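Local coordinates for endo-xylogalacturonan hydrolase A (Aspergillus tubingensis, PDB 4C2L), which hydrolyses xylogalacturonan, the xylose-substituted galacturonan backbone found in the hairy regions of pectin, at residues V49-E52 with G53-Y56. Numbering follows the deposited sequence.
Sequences VFPE and GSTY
F50 and Y56 meet edge to face across a corner of the right-handed parallel beta-helix characteristic of glycoside hydrolase family 28, and the corner illustrates how a coil can bend sharply while keeping its aromatic groups packed. The chain leaves strand 47-50, makes a type II beta turn from P51 to S54 and enters strand 55-58. The two rings stand almost perpendicular, with planes at 87° and centroids 4.9 Å apart. Contact is made by one ortho carbon of the phenylalanine: F50 CD1 lies over a face of the tyrosine, displaced toward its rim, and comes within 3.5 Å of Y56 CE1. Both side chains start with CG anti to their own carbonyl carbon, a setting consistent with the two rings meeting across the bend. Both are buried; L78 of the neighbouring strand 77-80 packs against each.

P51 meets the tyrosine at its edge rather than its face, with P51 CD 3.7 Å from Y56 OH. That hydroxyl is hydrogen-bonded to the carbonyl of P21, which ties the far end of the ring to another part of the chain. P51 also touches a mannose of a glycan attached to the protein itself.

At the tip of the turn G53 adopts a positive phi of 83°, a conformation that favours glycine, while E52 sets out away from the bend at its CB but curls at chi2, its CG staying beside G53 N. The turn is closed by S54, whose backbone N donates to P51 O at 3.0 Å from above the carbonyl plane. With chi1 at 67°, the serine hydroxyl swings back to grip the same acceptor a second time: S54 OG donates in the carbonyl plane, onto a lone pair of P51 O, at 2.6 Å.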
ATOM      1  N   VAL A  49     -18.764 -20.257  -2.540  1.00 16.04           N
ATOM      2  CA  VAL A  49     -17.571 -21.095  -2.432  1.00 15.69           C
ATOM      3  C   VAL A  49     -16.901 -21.275  -3.794  1.00 16.05           C
ATOM      4  O   VAL A  49     -17.537 -21.684  -4.761  1.00 15.35           O
ATOM      5  CB  VAL A  49     -17.910 -22.491  -1.833  1.00 15.55           C
ATOM      6  CG1 VAL A  49     -16.696 -23.414  -1.891  1.00 16.36           C
ATOM      7  CG2 VAL A  49     -18.411 -22.345  -0.396  1.00 16.11           C
ATOM      8  N   PHE A  50     -15.614 -20.952  -3.870  1.00 15.45           N
ATOM      9  CA  PHE A  50     -14.806 -21.352  -5.003  1.00 16.03           C
ATOM     10  C   PHE A  50     -13.991 -22.545  -4.521  1.00 16.84           C
ATOM     11  O   PHE A  50     -13.047 -22.359  -3.744  1.00 16.55           O
ATOM     12  CB  PHE A  50     -13.858 -20.218  -5.414  1.00 15.75           C
ATOM     13  CG  PHE A  50     -14.561 -18.962  -5.828  1.00 15.75           C
ATOM     14  CD1 PHE A  50     -14.964 -18.790  -7.145  1.00 15.98           C
ATOM     15  CD2 PHE A  50     -14.797 -17.943  -4.917  1.00 16.49           C
ATOM     16  CE1 PHE A  50     -15.607 -17.626  -7.541  1.00 15.73           C
ATOM     17  CE2 PHE A  50     -15.443 -16.772  -5.307  1.00 17.22           C
ATOM     18  CZ  PHE A  50     -15.841 -16.615  -6.628  1.00 16.02           C
ATOM     19  N   PRO A  51     -14.351 -23.775  -4.956  1.00 17.37           N
ATOM     20  CA  PRO A  51     -13.752 -24.963  -4.359  1.00 17.99           C
ATOM     21  C   PRO A  51     -12.252 -25.114  -4.547  1.00 17.92           C
ATOM     22  O   PRO A  51     -11.682 -24.664  -5.533  1.00 17.22           O
ATOM     23  CB  PRO A  51     -14.445 -26.121  -5.105  1.00 18.22           C
ATOM     24  CG  PRO A  51     -15.737 -25.539  -5.570  1.00 18.40           C
ATOM     25  CD  PRO A  51     -15.358 -24.135  -5.970  1.00 17.49           C
ATOM     26  N   GLU A  52     -11.632 -25.815  -3.602  1.00 19.91           N
ATOM     27  CA  GLU A  52     -10.232 -26.180  -3.734  1.00 22.71           C
ATOM     28  C   GLU A  52      -9.983 -26.914  -5.063  1.00 22.53           C
ATOM     29  O   GLU A  52     -10.767 -27.775  -5.466  1.00 22.85           O
ATOM     30  CB  GLU A  52      -9.799 -27.023  -2.519  1.00 27.28           C
ATOM     31  CG  GLU A  52      -8.340 -27.450  -2.524  1.00 34.48           C
ATOM     32  CD  GLU A  52      -8.143 -28.914  -2.914  1.00 40.33           C
ATOM     33  OE1 GLU A  52      -9.104 -29.550  -3.412  1.00 43.33           O
ATOM     34  OE2 GLU A  52      -7.019 -29.439  -2.709  1.00 44.31           O
ATOM     35  N   GLY A  53      -8.913 -26.532  -5.747  1.00 20.81           N
ATOM     36  CA  GLY A  53      -8.532 -27.125  -7.020  1.00 20.91           C
ATOM     37  C   GLY A  53      -9.268 -26.554  -8.222  1.00 20.26           C
ATOM     38  O   GLY A  53      -9.007 -26.968  -9.348  1.00 22.03           O
ATOM     39  N   SER A  54     -10.194 -25.624  -7.995  1.00 17.92           N
ATOM     40  CA  SER A  54     -10.924 -24.999  -9.115  1.00 17.41           C
ATOM     41  C   SER A  54     -10.125 -23.854  -9.749  1.00 17.26           C
ATOM     42  O   SER A  54      -9.214 -23.301  -9.121  1.00 17.19           O
ATOM     43  CB  SER A  54     -12.319 -24.530  -8.683  1.00 16.96           C
ATOM     44  OG  SER A  54     -12.249 -23.458  -7.751  1.00 16.59           O
ATOM     45  N   THR A  55     -10.444 -23.524 -11.000  1.00 16.72           N
ATOM     46  CA  THR A  55      -9.911 -22.322 -11.651  1.00 16.38           C
ATOM     47  C   THR A  55     -11.074 -21.585 -12.315  1.00 15.91           C
ATOM     48  O   THR A  55     -11.817 -22.167 -13.122  1.00 15.79           O
ATOM     49  CB  THR A  55      -8.816 -22.628 -12.701  1.00 18.00           C
ATOM     50  OG1 THR A  55      -7.695 -23.275 -12.069  1.00 18.45           O
ATOM     51  CG2 THR A  55      -8.310 -21.337 -13.347  1.00 17.43           C
ATOM     52  N   TYR A  56     -11.231 -20.322 -11.953  1.00 13.90           N
ATOM     53  CA  TYR A  56     -12.243 -19.463 -12.564  1.00 13.61           C
ATOM     54  C   TYR A  56     -11.533 -18.384 -13.361  1.00 13.85           C
ATOM     55  O   TYR A  56     -10.486 -17.890 -12.940  1.00 13.88           O
ATOM     56  CB  TYR A  56     -13.117 -18.820 -11.491  1.00 13.26           C
ATOM     57  CG  TYR A  56     -14.054 -19.801 -10.814  1.00 13.42           C
ATOM     58  CD1 TYR A  56     -13.582 -20.704  -9.854  1.00 13.69           C
ATOM     59  CD2 TYR A  56     -15.404 -19.829 -11.142  1.00 13.61           C
ATOM     60  CE1 TYR A  56     -14.441 -21.604  -9.239  1.00 13.89           C
ATOM     61  CE2 TYR A  56     -16.272 -20.729 -10.546  1.00 13.73           C
ATOM     62  CZ  TYR A  56     -15.785 -21.610  -9.592  1.00 13.87           C
ATOM     63  OH  TYR A  56     -16.653 -22.488  -8.994  1.00 14.64           O
TER